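Molinate hydrolase (Gulosibacter molinativorax, PDB 4UB9) probably hydrolyses the thiocarbamate herbicide molinate as a zinc-dependent member of the amidohydrolase family. Local coordinates at residues P367-P379 / R393-M405. Sequence-based numbering, arbitrary orientation.
Sequences PLVLGTDAGCTDP and RPWTLGEDHFVWM
Arg-393 NH2 lies 2.6 Å from Thr-377 OG1, which meets the guanidinium at its edge. The hydroxyl of Thr-377 is hydrogen-bonded to Asp-102. Arg-393 NE donates a hydrogen bond to Thr-396 OG1, which helps fix the guanidinium. The Trp-395 ring turns its edge to the backbone of Thr-372, with CD1 3.2 Å from Thr-372 O. A single beta bridge follows: Gly-375 N donates to Trp-395 O and Leu-397 N to Gly-375 O, both at 3.1 Å. Leu-397 CB covers the Gly-375 carbonyl. Asp-400 OD2 accepts a 2.5 Å hydrogen bond from Thr-372 OG1 on its anti side, 18° out of the carboxylate plane. Thr-372 OG1 sits between its own N and carbonyl carbon (chi1 58°), where it also accepts from Ala-374 N and closes an ST turn. The other oxygen, Asp-400 OD1, takes Gly-398 N. Trp-404 lies flat against Leu-370, whose CG makes a CH-pi contact over the five-membered ring, 3.8 Å from its centroid. Trp-404 NE1 donates a hydrogen bond to Val-328 O on the neighbouring barrel strand. Replacing this indole by an alanine is likely to open a gap beside Leu-370 and leave Val-328 O without this donor. Met-405 CE reaches Leu-370 CD1 at 3.9 Å. The contact thus joins strand 368-370 of the TIM barrel, and the loop after it, to the start of helix 400-410. Asp-373 lies in that loop, close to the zinc ligand His-302, and is hydrogen-bonded to Asn-97. The chemistry implies a buried seam, apolar around Leu-370 and polar along the loop, that probably helps set the loop beside the zinc site.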
# COMPACT_ATOMS: atom_id res chain seq x y z
N PRO A 367 -2.21 40.39 -16.22
CA PRO A 367 -2.93 40.72 -14.99
C PRO A 367 -2.91 39.54 -13.99
O PRO A 367 -3.27 38.40 -14.35
CB PRO A 367 -4.37 40.96 -15.48
CG PRO A 367 -4.26 41.20 -16.96
CD PRO A 367 -3.09 40.39 -17.40
N LEU A 368 -2.51 39.84 -12.76
CA LEU A 368 -2.21 38.80 -11.78
C LEU A 368 -2.98 39.01 -10.52
O LEU A 368 -3.08 40.12 -10.01
CB LEU A 368 -0.69 38.77 -11.47
CG LEU A 368 0.18 38.27 -12.62
CD1 LEU A 368 1.65 38.65 -12.46
CD2 LEU A 368 0.06 36.76 -12.77
N VAL A 369 -3.43 37.91 -9.97
CA VAL A 369 -4.18 37.89 -8.72
C VAL A 369 -3.52 37.04 -7.64
O VAL A 369 -3.02 35.94 -7.89
CB VAL A 369 -5.57 37.34 -8.95
CG1 VAL A 369 -6.27 37.01 -7.62
CG2 VAL A 369 -6.38 38.37 -9.73
N LEU A 370 -3.49 37.58 -6.42
CA LEU A 370 -2.94 36.85 -5.31
C LEU A 370 -3.90 35.75 -4.88
O LEU A 370 -5.09 36.00 -4.60
CB LEU A 370 -2.64 37.78 -4.12
CG LEU A 370 -1.96 37.15 -2.88
CD1 LEU A 370 -1.18 38.23 -2.15
CD2 LEU A 370 -2.96 36.52 -1.90
N GLY A 371 -3.35 34.56 -4.71
CA GLY A 371 -4.07 33.42 -4.13
C GLY A 371 -3.11 32.32 -3.76
O GLY A 371 -2.06 32.20 -4.36
N THR A 372 -3.47 31.52 -2.76
CA THR A 372 -2.49 30.60 -2.14
C THR A 372 -2.88 29.16 -1.85
O THR A 372 -2.03 28.35 -1.55
CB THR A 372 -2.09 31.16 -0.76
OG1 THR A 372 -3.27 31.30 0.04
CG2 THR A 372 -1.39 32.52 -0.92
N ASP A 373 -4.17 28.86 -1.90
CA ASP A 373 -4.69 27.55 -1.52
C ASP A 373 -4.54 27.36 -0.04
O ASP A 373 -4.65 26.26 0.46
CB ASP A 373 -4.01 26.38 -2.29
CG ASP A 373 -4.75 25.96 -3.61
OD1 ASP A 373 -5.98 26.16 -3.73
OD2 ASP A 373 -4.07 25.43 -4.54
N ALA A 374 -4.27 28.44 0.69
CA ALA A 374 -3.87 28.29 2.09
C ALA A 374 -5.02 27.96 2.99
O ALA A 374 -6.18 28.31 2.73
CB ALA A 374 -3.17 29.52 2.59
N GLY A 375 -4.68 27.29 4.07
CA GLY A 375 -5.66 26.88 5.08
C GLY A 375 -5.08 26.94 6.47
O GLY A 375 -3.90 27.09 6.66
N CYS A 376 -5.95 26.85 7.46
CA CYS A 376 -5.52 26.82 8.85
C CYS A 376 -5.22 25.37 9.22
O CYS A 376 -6.08 24.58 9.62
CB CYS A 376 -6.56 27.46 9.75
SG CYS A 376 -6.13 27.26 11.49
N THR A 377 -3.95 25.04 9.10
CA THR A 377 -3.47 23.68 9.21
C THR A 377 -3.46 23.16 10.64
O THR A 377 -3.09 23.85 11.57
CB THR A 377 -2.05 23.55 8.63
OG1 THR A 377 -2.05 24.16 7.34
CG2 THR A 377 -1.63 22.08 8.48
N ASP A 378 -3.90 21.92 10.80
CA ASP A 378 -3.99 21.33 12.13
C ASP A 378 -2.62 21.34 12.81
O ASP A 378 -1.63 20.92 12.21
CB ASP A 378 -4.51 19.89 12.04
CG ASP A 378 -4.91 19.33 13.39
OD1 ASP A 378 -4.01 18.81 14.10
OD2 ASP A 378 -6.10 19.37 13.73
N PRO A 379 -2.57 21.75 14.08
CA PRO A 379 -1.27 21.82 14.79
C PRO A 379 -0.56 20.51 14.94
O PRO A 379 0.66 20.49 14.90
CB PRO A 379 -1.64 22.34 16.15
CG PRO A 379 -3.13 22.19 16.27
CD PRO A 379 -3.68 22.26 14.88
N ARG A 393 6.34 28.65 4.18
CA ARG A 393 5.39 27.68 3.68
C ARG A 393 4.28 28.44 2.97
O ARG A 393 3.69 29.34 3.54
CB ARG A 393 4.80 26.86 4.82
CG ARG A 393 4.05 25.65 4.30
CD ARG A 393 3.70 24.60 5.35
NE ARG A 393 2.36 24.86 5.84
CZ ARG A 393 1.29 24.15 5.57
NH1 ARG A 393 1.37 23.05 4.85
NH2 ARG A 393 0.15 24.55 6.05
N PRO A 394 3.94 28.04 1.76
CA PRO A 394 2.94 28.83 1.02
C PRO A 394 1.50 28.66 1.48
O PRO A 394 0.67 29.52 1.17
CB PRO A 394 3.13 28.38 -0.44
CG PRO A 394 3.83 27.08 -0.36
CD PRO A 394 4.60 27.05 0.91
N TRP A 395 1.25 27.61 2.24
CA TRP A 395 -0.13 27.16 2.59
C TRP A 395 -0.58 27.43 4.04
O TRP A 395 -1.63 26.99 4.48
CB TRP A 395 -0.26 25.70 2.30
CG TRP A 395 0.13 25.38 0.89
CD1 TRP A 395 -0.43 25.87 -0.22
CD2 TRP A 395 1.16 24.51 0.47
NE1 TRP A 395 0.16 25.34 -1.34
CE2 TRP A 395 1.17 24.53 -0.94
CE3 TRP A 395 2.12 23.74 1.14
CZ2 TRP A 395 2.07 23.76 -1.70
CZ3 TRP A 395 3.04 22.99 0.36
CH2 TRP A 395 2.98 22.99 -1.04
N THR A 396 0.19 28.27 4.72
CA THR A 396 -0.08 28.63 6.10
C THR A 396 -0.93 29.91 6.18
O THR A 396 -0.43 31.00 6.04
CB THR A 396 1.22 28.80 6.89
OG1 THR A 396 2.02 27.62 6.76
CG2 THR A 396 0.93 29.07 8.35
N LEU A 397 -2.22 29.72 6.34
CA LEU A 397 -3.15 30.81 6.33
C LEU A 397 -2.77 31.87 7.38
O LEU A 397 -2.47 31.52 8.50
CB LEU A 397 -4.57 30.31 6.63
CG LEU A 397 -5.68 31.34 6.46
CD1 LEU A 397 -5.80 31.83 5.04
CD2 LEU A 397 -7.00 30.74 6.93
N GLY A 398 -2.87 33.13 7.01
CA GLY A 398 -2.60 34.25 7.93
C GLY A 398 -1.29 34.93 7.61
O GLY A 398 -1.08 36.06 7.99
N GLU A 399 -0.39 34.17 7.00
CA GLU A 399 0.91 34.65 6.51
C GLU A 399 1.21 34.32 5.05
O GLU A 399 2.17 34.84 4.48
CB GLU A 399 2.02 33.97 7.31
CG GLU A 399 2.03 34.36 8.77
CD GLU A 399 3.26 33.85 9.51
OE1 GLU A 399 4.37 33.86 8.95
OE2 GLU A 399 3.11 33.48 10.67
N ASP A 400 0.38 33.47 4.47
CA ASP A 400 0.52 33.02 3.10
C ASP A 400 0.54 34.18 2.06
O ASP A 400 1.28 34.13 1.10
CB ASP A 400 -0.64 32.10 2.77
CG ASP A 400 -2.03 32.77 3.01
OD1 ASP A 400 -2.30 33.29 4.13
OD2 ASP A 400 -2.86 32.77 2.06
N HIS A 401 -0.27 35.20 2.30
CA HIS A 401 -0.28 36.38 1.45
C HIS A 401 1.04 37.17 1.49
O HIS A 401 1.52 37.64 0.44
CB HIS A 401 -1.49 37.27 1.70
CG HIS A 401 -1.59 37.79 3.10
ND1 HIS A 401 -1.49 36.99 4.21
CD2 HIS A 401 -1.92 39.02 3.56
CE1 HIS A 401 -1.68 37.71 5.30
NE2 HIS A 401 -1.94 38.95 4.94
N PHE A 402 1.63 37.33 2.69
CA PHE A 402 2.94 37.98 2.83
C PHE A 402 4.00 37.23 2.07
O PHE A 402 4.75 37.77 1.29
CB PHE A 402 3.39 38.09 4.29
CG PHE A 402 2.42 38.81 5.21
CD1 PHE A 402 1.83 40.01 4.86
CD2 PHE A 402 2.11 38.26 6.46
CE1 PHE A 402 0.93 40.64 5.71
CE2 PHE A 402 1.23 38.91 7.32
CZ PHE A 402 0.63 40.09 6.94
N VAL A 403 3.97 35.93 2.20
CA VAL A 403 4.91 35.07 1.48
C VAL A 403 4.75 35.16 -0.04
O VAL A 403 5.73 35.12 -0.81
CB VAL A 403 4.77 33.60 1.93
CG1 VAL A 403 5.68 32.67 1.13
CG2 VAL A 403 5.11 33.50 3.42
N TRP A 404 3.51 35.23 -0.48
CA TRP A 404 3.19 35.31 -1.94
C TRP A 404 3.84 36.56 -2.55
O TRP A 404 4.56 36.51 -3.54
CB TRP A 404 1.66 35.37 -2.13
CG TRP A 404 1.18 35.27 -3.55
CD1 TRP A 404 0.68 34.16 -4.16
CD2 TRP A 404 1.11 36.32 -4.51
NE1 TRP A 404 0.29 34.46 -5.44
CE2 TRP A 404 0.55 35.78 -5.68
CE3 TRP A 404 1.47 37.67 -4.49
CZ2 TRP A 404 0.35 36.53 -6.82
CZ3 TRP A 404 1.25 38.43 -5.61
CH2 TRP A 404 0.70 37.86 -6.77
N MET A 405 3.59 37.67 -1.88
CA MET A 405 4.14 38.98 -2.28
C MET A 405 5.64 38.97 -2.31
O MET A 405 6.27 39.34 -3.29
CB MET A 405 3.63 40.05 -1.36
CG MET A 405 2.21 40.47 -1.73
SD MET A 405 1.59 41.83 -0.74
CE MET A 405 -0.17 41.76 -0.97